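Local coordinates for haloperoxidase (Corallina officinalis, PDB 1QHB), which catalyses the vanadate-dependent halogenation of organic substrates with hydrogen peroxide, turning bromide into a carbon-bound product, and works as a homododecamer, at residues Lys59-Asp64 with Arg121-Ser126; Leu295-Asp300 with Ala305-Phe310; Leu340-Ile345 with Thr494-Phe499. All coordinates share one frame; numbering follows the deposited sequence.

Contact 1. Residues Lys59-Asp64 with Arg121-Ser126; sequences KGLPHD and RGWENS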
loop_
_atom_site.group_PDB
_atom_site.type_symbol
_atom_site.label_atom_id
_atom_site.label_comp_id
_atom_site.label_asym_id
_atom_site.label_seq_id
_atom_site.Cartn_x
_atom_site.Cartn_y
_atom_site.Cartn_z
ATOM N N LYS A 59 43.944 -25.010 5.277
ATOM C CA LYS A 59 44.879 -25.135 4.153
ATOM C C LYS A 59 45.178 -23.775 3.568
ATOM O O LYS A 59 44.239 -23.068 3.215
ATOM C CB LYS A 59 44.242 -26.078 3.126
ATOM C CG LYS A 59 45.267 -26.601 2.098
ATOM C CD LYS A 59 44.633 -27.683 1.267
ATOM C CE LYS A 59 45.576 -28.098 0.124
ATOM N NZ LYS A 59 45.223 -29.468 -0.352
ATOM N N GLY A 60 46.485 -23.418 3.426
ATOM C CA GLY A 60 46.819 -22.116 2.830
ATOM C C GLY A 60 47.430 -21.186 3.864
ATOM O O GLY A 60 48.278 -20.359 3.543
ATOM N N LEU A 61 46.982 -21.257 5.103
ATOM C CA LEU A 61 47.529 -20.508 6.213
ATOM C C LEU A 61 48.837 -21.179 6.616
ATOM O O LEU A 61 48.915 -22.393 6.588
ATOM C CB LEU A 61 46.551 -20.489 7.384
ATOM C CG LEU A 61 45.148 -19.944 7.103
ATOM C CD1 LEU A 61 44.303 -20.046 8.361
ATOM C CD2 LEU A 61 45.223 -18.504 6.626
ATOM N N PRO A 62 49.840 -20.407 7.052
ATOM C CA PRO A 62 51.137 -20.918 7.436
ATOM C C PRO A 62 51.036 -21.900 8.585
ATOM O O PRO A 62 50.480 -21.543 9.641
ATOM C CB PRO A 62 51.917 -19.671 7.887
ATOM C CG PRO A 62 51.097 -18.464 7.614
ATOM C CD PRO A 62 49.730 -18.923 7.163
ATOM N N HIS A 63 51.633 -23.083 8.459
ATOM C CA HIS A 63 51.595 -24.084 9.515
ATOM C C HIS A 63 52.973 -24.303 10.134
ATOM O O HIS A 63 53.991 -23.920 9.551
ATOM C CB HIS A 63 51.059 -25.422 9.017
ATOM C CG HIS A 63 49.686 -25.359 8.425
ATOM N ND1 HIS A 63 49.378 -24.871 7.171
ATOM C CD2 HIS A 63 48.521 -25.704 9.007
ATOM C CE1 HIS A 63 48.064 -24.978 7.000
ATOM N NE2 HIS A 63 47.509 -25.465 8.093
ATOM N N ASP A 64 52.962 -24.906 11.327
ATOM C CA ASP A 64 54.209 -25.187 12.018
ATOM C C ASP A 64 54.640 -26.586 11.604
ATOM O O ASP A 64 53.909 -27.152 10.790
ATOM C CB ASP A 64 54.129 -25.016 13.528
ATOM C CG ASP A 64 53.246 -25.951 14.269
ATOM O OD1 ASP A 64 52.750 -26.939 13.672
ATOM O OD2 ASP A 64 52.995 -25.748 15.496
ATOM N N ARG A 121 48.745 -21.257 -4.177
ATOM C CA ARG A 121 47.432 -21.242 -4.860
ATOM C C ARG A 121 46.485 -20.581 -3.857
ATOM O O ARG A 121 46.785 -20.661 -2.667
ATOM C CB ARG A 121 46.964 -22.635 -5.320
ATOM C CG ARG A 121 46.937 -23.673 -4.219
ATOM C CD ARG A 121 46.515 -25.045 -4.724
ATOM N NE ARG A 121 45.183 -24.999 -5.339
ATOM C CZ ARG A 121 44.304 -25.977 -5.399
ATOM N NH1 ARG A 121 44.567 -27.167 -4.857
ATOM N NH2 ARG A 121 43.161 -25.691 -6.039
ATOM N N GLY A 122 45.387 -19.945 -4.275
ATOM C CA GLY A 122 44.480 -19.277 -3.371
ATOM C C GLY A 122 43.165 -20.001 -3.142
ATOM O O GLY A 122 42.903 -21.041 -3.758
ATOM N N TRP A 123 42.365 -19.483 -2.202
ATOM C CA TRP A 123 41.085 -20.146 -1.878
ATOM C C TRP A 123 40.111 -19.989 -3.028
ATOM O O TRP A 123 40.252 -18.961 -3.664
ATOM C CB TRP A 123 40.508 -19.604 -0.583
ATOM C CG TRP A 123 41.450 -19.906 0.556
ATOM C CD1 TRP A 123 41.555 -21.077 1.223
ATOM C CD2 TRP A 123 42.392 -19.007 1.144
ATOM N NE1 TRP A 123 42.517 -20.989 2.215
ATOM C CE2 TRP A 123 43.027 -19.715 2.180
ATOM C CE3 TRP A 123 42.735 -17.678 0.923
ATOM C CZ2 TRP A 123 44.023 -19.143 2.983
ATOM C CZ3 TRP A 123 43.703 -17.116 1.738
ATOM C CH2 TRP A 123 44.346 -17.845 2.746
ATOM N N GLU A 124 39.247 -20.988 -3.265
ATOM C CA GLU A 124 38.363 -20.870 -4.426
ATOM C C GLU A 124 36.990 -20.367 -4.039
ATOM O O GLU A 124 36.198 -21.086 -3.409
ATOM C CB GLU A 124 38.280 -22.259 -5.127
ATOM C CG GLU A 124 39.694 -22.837 -5.347
ATOM C CD GLU A 124 39.753 -24.255 -5.852
ATOM O OE1 GLU A 124 39.373 -24.469 -7.034
ATOM O OE2 GLU A 124 40.171 -25.199 -5.124
ATOM N N ASN A 125 36.648 -19.114 -4.399
ATOM C CA ASN A 125 35.309 -18.616 -4.087
ATOM C C ASN A 125 34.907 -18.820 -2.634
ATOM O O ASN A 125 33.868 -19.442 -2.308
ATOM C CB ASN A 125 34.263 -19.375 -4.929
ATOM C CG ASN A 125 34.445 -19.114 -6.415
ATOM O OD1 ASN A 125 34.664 -20.056 -7.189
ATOM N ND2 ASN A 125 34.365 -17.833 -6.754
ATOM N N SER A 126 35.683 -18.228 -1.732
ATOM C CA SER A 126 35.388 -18.353 -0.311
ATOM C C SER A 126 34.130 -17.615 0.087
ATOM O O SER A 126 33.638 -17.944 1.169
ATOM C CB SER A 126 36.577 -17.885 0.509
ATOM O OG SER A 126 37.194 -16.773 -0.167
#
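Lys59 meets Trp123 through its backbone rather than its charge. The carbonyl O of Lys59 accepts from Trp123 NE1 at 2.9 Å, with the donor almost in line with the C=O bond (167°). At the indole the fit is less exact: the acceptor lies tilted from the ring plane, and the N-H...O angle is only 143°. Trp123 CG stands anti to its carbonyl carbon, beside the backbone N (chi1 -63°), which carries the indole toward Lys59 and Leu61. The ammonium of Lys59 turns elsewhere, to Glu408. Gly60 follows with a positive phi; a side chain on it would point toward the indole and run into Trp123 CZ2. Leu61 extends its side chain at about a right angle to that of Trp123, and Leu61 CD2 rests 3.9 Å from Trp123 CZ2. An alanine at Trp123 would probably leave the Lys59 carbonyl without its indole donor and open a gap beside Leu61 CD2. Phe78 and Phe477 also meet the indole. Trp123 and Glu124 pair in a parallel sheet with a strand of the second subunit, whose calcium ligand Asp363 accepts from Gly122 N. The Lys59 side chain lies about 6 Å from that of Arg406 (vanadate-binding by similarity), and the Trp123 side chain about 6 Å from that of His478 (active-site by similarity). The contact probably belongs to the second shell of the vanadium haloperoxidase site, next to a subunit interface.

Contact 2. Residues Leu295-Asp300 with Ala305-Phe310; sequences LKVFLD and ADFRGF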
loop_
_atom_site.group_PDB
_atom_site.type_symbol
_atom_site.label_atom_id
_atom_site.label_comp_id
_atom_site.label_asym_id
_atom_site.label_seq_id
_atom_site.Cartn_x
_atom_site.Cartn_y
_atom_site.Cartn_z
ATOM N N LEU A 295 56.028 -36.249 5.040
ATOM C CA LEU A 295 55.684 -35.145 5.900
ATOM C C LEU A 295 56.040 -33.778 5.386
ATOM O O LEU A 295 55.156 -32.873 5.417
ATOM C CB LEU A 295 56.348 -35.310 7.277
ATOM C CG LEU A 295 55.844 -34.268 8.306
ATOM C CD1 LEU A 295 54.345 -34.467 8.484
ATOM C CD2 LEU A 295 56.615 -34.384 9.615
ATOM N N LYS A 296 57.282 -33.574 4.905
ATOM C CA LYS A 296 57.562 -32.193 4.429
ATOM C C LYS A 296 56.790 -31.783 3.210
ATOM O O LYS A 296 56.424 -30.594 3.120
ATOM C CB LYS A 296 59.066 -32.041 4.195
ATOM C CG LYS A 296 59.821 -32.203 5.522
ATOM C CD LYS A 296 61.320 -32.164 5.182
ATOM C CE LYS A 296 62.127 -32.121 6.478
ATOM N NZ LYS A 296 63.469 -31.531 6.193
ATOM N N VAL A 297 56.563 -32.704 2.258
ATOM C CA VAL A 297 55.767 -32.348 1.053
ATOM C C VAL A 297 54.325 -32.119 1.485
ATOM O O VAL A 297 53.670 -31.164 1.072
ATOM C CB VAL A 297 55.812 -33.500 0.051
ATOM C CG1 VAL A 297 54.883 -33.291 -1.109
ATOM C CG2 VAL A 297 57.248 -33.770 -0.412
ATOM N N PHE A 298 53.798 -32.950 2.393
ATOM C CA PHE A 298 52.454 -32.755 2.930
ATOM C C PHE A 298 52.309 -31.378 3.591
ATOM O O PHE A 298 51.374 -30.644 3.271
ATOM C CB PHE A 298 52.162 -33.875 3.915
ATOM C CG PHE A 298 50.981 -33.570 4.814
ATOM C CD1 PHE A 298 49.691 -33.911 4.406
ATOM C CD2 PHE A 298 51.178 -32.945 6.049
ATOM C CE1 PHE A 298 48.609 -33.630 5.246
ATOM C CE2 PHE A 298 50.097 -32.636 6.851
ATOM C CZ PHE A 298 48.818 -32.982 6.451
ATOM N N LEU A 299 53.299 -30.915 4.362
ATOM C CA LEU A 299 53.214 -29.596 5.007
ATOM C C LEU A 299 53.313 -28.491 3.997
ATOM O O LEU A 299 52.557 -27.524 4.113
ATOM C CB LEU A 299 54.294 -29.447 6.057
ATOM C CG LEU A 299 54.187 -30.399 7.250
ATOM C CD1 LEU A 299 55.444 -30.281 8.130
ATOM C CD2 LEU A 299 52.970 -30.067 8.094
ATOM N N ASP A 300 54.129 -28.682 2.943
ATOM C CA ASP A 300 54.175 -27.663 1.888
ATOM C C ASP A 300 52.824 -27.517 1.225
ATOM O O ASP A 300 52.398 -26.430 0.831
ATOM C CB ASP A 300 55.224 -28.062 0.809
ATOM C CG ASP A 300 56.632 -27.836 1.368
ATOM O OD1 ASP A 300 56.813 -27.014 2.302
ATOM O OD2 ASP A 300 57.579 -28.530 0.902
ATOM N N ALA A 305 51.537 -24.954 -1.434
ATOM C CA ALA A 305 52.390 -25.213 -2.615
ATOM C C ALA A 305 51.522 -25.712 -3.767
ATOM O O ALA A 305 50.744 -26.660 -3.638
ATOM C CB ALA A 305 53.518 -26.157 -2.220
ATOM N N ASP A 306 51.671 -25.114 -4.973
ATOM C CA ASP A 306 50.793 -25.486 -6.052
ATOM C C ASP A 306 51.355 -26.680 -6.817
ATOM O O ASP A 306 52.119 -26.528 -7.776
ATOM C CB ASP A 306 50.532 -24.312 -6.991
ATOM C CG ASP A 306 49.363 -24.601 -7.905
ATOM O OD1 ASP A 306 48.855 -25.767 -7.896
ATOM O OD2 ASP A 306 48.925 -23.669 -8.585
ATOM N N PHE A 307 50.954 -27.879 -6.454
ATOM C CA PHE A 307 51.366 -29.086 -7.118
ATOM C C PHE A 307 50.404 -29.519 -8.214
ATOM O O PHE A 307 50.568 -30.662 -8.641
ATOM C CB PHE A 307 51.445 -30.230 -6.098
ATOM C CG PHE A 307 52.785 -30.401 -5.481
ATOM C CD1 PHE A 307 53.793 -31.111 -6.115
ATOM C CD2 PHE A 307 53.053 -29.843 -4.219
ATOM C CE1 PHE A 307 55.024 -31.268 -5.490
ATOM C CE2 PHE A 307 54.274 -29.959 -3.605
ATOM C CZ PHE A 307 55.253 -30.700 -4.251
ATOM N N ARG A 308 49.405 -28.725 -8.608
ATOM C CA ARG A 308 48.468 -29.158 -9.614
ATOM C C ARG A 308 49.160 -29.524 -10.915
ATOM O O ARG A 308 49.927 -28.746 -11.497
ATOM C CB ARG A 308 47.385 -28.075 -9.920
ATOM C CG ARG A 308 46.413 -27.964 -8.746
ATOM C CD ARG A 308 45.396 -26.838 -8.883
ATOM N NE ARG A 308 46.034 -25.526 -8.846
ATOM C CZ ARG A 308 45.447 -24.362 -8.974
ATOM N NH1 ARG A 308 44.142 -24.271 -9.198
ATOM N NH2 ARG A 308 46.205 -23.254 -8.924
ATOM N N GLY A 309 48.789 -30.663 -11.505
ATOM C CA GLY A 309 49.286 -31.022 -12.813
ATOM C C GLY A 309 50.502 -31.887 -12.728
ATOM O O GLY A 309 51.094 -32.146 -13.765
ATOM N N PHE A 310 50.898 -32.287 -11.527
ATOM C CA PHE A 310 52.083 -33.117 -11.340
ATOM C C PHE A 310 51.893 -34.609 -11.548
ATOM O O PHE A 310 52.856 -35.388 -11.563
ATOM C CB PHE A 310 52.608 -32.855 -9.934
ATOM C CG PHE A 310 54.022 -33.333 -9.666
ATOM C CD1 PHE A 310 55.110 -32.810 -10.330
ATOM C CD2 PHE A 310 54.234 -34.252 -8.654
ATOM C CE1 PHE A 310 56.392 -33.228 -10.029
ATOM C CE2 PHE A 310 55.519 -34.691 -8.329
ATOM C CZ PHE A 310 56.575 -34.170 -9.056
#
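Val297 and Phe307 set their side chains at about a right angle, and a single pair of atoms carries the meeting: Val297 CG1 lies 4.1 Å from Phe307 CZ, the far end of the ring. That methyl reaches forward because it stands anti to the backbone N (chi1 172°), while the ring is approached obliquely. One helical turn on, Asp300 and Ala305 point their CB atoms at each other, 4.0 Å apart, and the Ala305 methyl also nestles beside the Asp300 carbonyl. The same two residues are tied by their backbones, Ala305 N donating to Asp300 O at 2.8 Å across five residues, one more than an alpha-helical step. The Asp300 carboxylate takes no part in this, being held by Ser110 OG and Arg109 N. Asp306 and Arg308 brace the loop. Arg308 grips the Asp306 carboxylate side-on, NE to OD1 at 3.0 Å and NH2 to OD2 at 2.8 Å, both from the guanidinium edge. Arg308 N reaches the same OD1 from the other face of the carboxylate, closing an Asx turn. The chemistry implies a division of labour: one backbone bond and a few carbon contacts fold the loop back on the helix, whereas the Asp306 carboxylate, held by the side chain and backbone N of Arg308, shapes the loop, and Arg308 NH1 forms a salt bridge with Asp369 of the second subunit.

Contact 3. Residues Leu340-Ile345 with Thr494-Phe499; sequences LNACLI and TILKAF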
loop_
_atom_site.group_PDB
_atom_site.type_symbol
_atom_site.label_atom_id
_atom_site.label_comp_id
_atom_site.label_asym_id
_atom_site.label_seq_id
_atom_site.Cartn_x
_atom_site.Cartn_y
_atom_site.Cartn_z
ATOM N N LEU A 340 24.944 -35.368 -17.335
ATOM C CA LEU A 340 24.651 -34.976 -18.713
ATOM C C LEU A 340 24.904 -36.175 -19.624
ATOM O O LEU A 340 24.116 -36.525 -20.492
ATOM C CB LEU A 340 25.493 -33.751 -19.073
ATOM C CG LEU A 340 25.601 -33.458 -20.575
ATOM C CD1 LEU A 340 24.259 -33.046 -21.143
ATOM C CD2 LEU A 340 26.706 -32.459 -20.835
ATOM N N ASN A 341 25.955 -36.936 -19.352
ATOM C CA ASN A 341 26.266 -38.138 -20.155
ATOM C C ASN A 341 25.196 -39.200 -19.927
ATOM O O ASN A 341 24.888 -39.850 -20.909
ATOM C CB ASN A 341 27.627 -38.745 -19.799
ATOM C CG ASN A 341 28.771 -37.821 -20.185
ATOM O OD1 ASN A 341 29.920 -38.162 -19.837
ATOM N ND2 ASN A 341 28.497 -36.694 -20.823
ATOM N N ALA A 342 24.704 -39.314 -18.700
ATOM C CA ALA A 342 23.637 -40.270 -18.400
ATOM C C ALA A 342 22.387 -39.901 -19.178
ATOM O O ALA A 342 21.781 -40.707 -19.879
ATOM C CB ALA A 342 23.311 -40.259 -16.921
ATOM N N CYS A 343 22.084 -38.594 -19.151
ATOM C CA CYS A 343 20.976 -38.095 -19.932
ATOM C C CYS A 343 21.051 -38.368 -21.409
ATOM O O CYS A 343 20.054 -38.803 -21.966
ATOM C CB CYS A 343 20.827 -36.577 -19.698
ATOM S SG CYS A 343 19.302 -35.807 -20.309
ATOM N N LEU A 344 22.214 -38.186 -22.009
ATOM C CA LEU A 344 22.408 -38.481 -23.425
ATOM C C LEU A 344 22.214 -39.960 -23.753
ATOM O O LEU A 344 21.622 -40.249 -24.785
ATOM C CB LEU A 344 23.782 -37.998 -23.854
ATOM C CG LEU A 344 24.067 -36.492 -23.851
ATOM C CD1 LEU A 344 25.568 -36.282 -24.041
ATOM C CD2 LEU A 344 23.322 -35.793 -24.976
ATOM N N ILE A 345 22.626 -40.876 -22.888
ATOM C CA ILE A 345 22.403 -42.309 -23.095
ATOM C C ILE A 345 20.891 -42.576 -23.081
ATOM O O ILE A 345 20.379 -43.349 -23.893
ATOM C CB ILE A 345 23.116 -43.091 -21.982
ATOM C CG1 ILE A 345 24.649 -43.021 -22.212
ATOM C CG2 ILE A 345 22.726 -44.570 -21.992
ATOM C CD1 ILE A 345 25.483 -43.570 -21.056
ATOM N N THR A 494 18.212 -35.835 -9.250
ATOM C CA THR A 494 16.842 -35.497 -8.874
ATOM C C THR A 494 16.116 -34.966 -10.106
ATOM O O THR A 494 15.035 -35.515 -10.419
ATOM C CB THR A 494 16.817 -34.470 -7.729
ATOM O OG1 THR A 494 17.426 -35.124 -6.617
ATOM C CG2 THR A 494 15.395 -34.073 -7.312
ATOM N N ILE A 495 16.785 -34.122 -10.910
ATOM C CA ILE A 495 16.115 -33.618 -12.124
ATOM C C ILE A 495 15.839 -34.744 -13.097
ATOM O O ILE A 495 14.779 -34.812 -13.763
ATOM C CB ILE A 495 17.012 -32.560 -12.811
ATOM C CG1 ILE A 495 17.122 -31.256 -12.056
ATOM C CG2 ILE A 495 16.528 -32.255 -14.257
ATOM C CD1 ILE A 495 15.789 -30.624 -11.604
ATOM N N LEU A 496 16.845 -35.581 -13.356
ATOM C CA LEU A 496 16.679 -36.692 -14.282
ATOM C C LEU A 496 15.636 -37.697 -13.778
ATOM O O LEU A 496 14.914 -38.234 -14.611
ATOM C CB LEU A 496 18.025 -37.408 -14.495
ATOM C CG LEU A 496 19.131 -36.600 -15.186
ATOM C CD1 LEU A 496 20.448 -37.396 -15.152
ATOM C CD2 LEU A 496 18.745 -36.240 -16.600
ATOM N N LYS A 497 15.580 -38.008 -12.476
ATOM C CA LYS A 497 14.556 -38.997 -12.069
ATOM C C LYS A 497 13.170 -38.351 -12.179
ATOM O O LYS A 497 12.244 -39.080 -12.417
ATOM C CB LYS A 497 14.762 -39.522 -10.673
ATOM C CG LYS A 497 16.025 -40.311 -10.361
ATOM C CD LYS A 497 16.038 -40.823 -8.951
ATOM C CE LYS A 497 16.151 -39.689 -7.962
ATOM N NZ LYS A 497 16.465 -40.081 -6.558
ATOM N N ALA A 498 12.951 -37.053 -12.064
ATOM C CA ALA A 498 11.690 -36.400 -12.244
ATOM C C ALA A 498 11.318 -36.414 -13.735
ATOM O O ALA A 498 10.138 -36.550 -14.064
ATOM C CB ALA A 498 11.730 -34.916 -11.832
ATOM N N PHE A 499 12.292 -36.155 -14.598
ATOM C CA PHE A 499 11.943 -35.957 -15.993
ATOM C C PHE A 499 11.736 -37.239 -16.780
ATOM O O PHE A 499 11.001 -37.225 -17.781
ATOM C CB PHE A 499 13.102 -35.152 -16.617
ATOM C CG PHE A 499 12.578 -34.159 -17.605
ATOM C CD1 PHE A 499 12.205 -34.559 -18.869
ATOM C CD2 PHE A 499 12.441 -32.850 -17.241
ATOM C CE1 PHE A 499 11.717 -33.625 -19.772
ATOM C CE2 PHE A 499 11.917 -31.921 -18.107
ATOM C CZ PHE A 499 11.569 -32.314 -19.377
#
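Leu496 reaches from one helix to Cys343 and Ala342 of another, and its two methyls fare differently. The tight part belongs to Leu496 CD2, which lies 3.7 Å from Cys343 CB and 3.8 Å from Cys343 SG, so that it bears on the length of the CB-SG bond and not on the sulfur alone. Cys343 offers that flank because SG is anti to its backbone N (chi1 -168°), which swings the sulfur beside its own carbonyl carbon. On the other partner, Leu496 keeps CG beside the backbone N (chi1 -65°) and then runs out extended, carrying the fork of methyls across to the facing helix. The loose part belongs to the other methyl: Leu496 CD1 comes no nearer than 4.4 Å to Ala342 CB, a light touch between carbon atoms. Here the looser side is not a wet one: Ala342, Cys343 and Leu496 are all buried, and Leu534 of helix 530-548 packs against both Ala342 and Leu496. No hydrogen bond crosses between the segments. With the backbones at 7.2 Å between the CA atoms of Cys343 and Leu496, one long side chain against two short ones spans the gap between these segments. The pair thus joins the middle of helix 337-349 to the last turns of helix 484-499, whose opposite end holds Gly484 and His485, vanadate-binding residues by similarity. Helix 376-402 closes another flank, with Val379 against Cys343, while Leu344 and Ile345 turn to Ile271 on strand 270-273.

Overall arrangement
All three contacts are made by buried residues, yet they differ in what holds them. Contacts 1 and 2, centres about 13 Å apart on the same side of the chain's centre, touch where Arg121 and Arg308 bring like charges close, each beside an acidic partner, Glu124 and Asp306. Contact 1 joins a loop to a short strand region near the vanadate site, contact 2 a helix to the loop that follows it; each combines one cross-segment hydrogen bond with modest apolar packing. Contact 3, on the opposite side, its centre about 36 Å from that of contact 1, joins two helices by carbon and sulfur alone. Helix 295-302 links the first two, since Lys59 packs on Val301; the second subunit reaches all three.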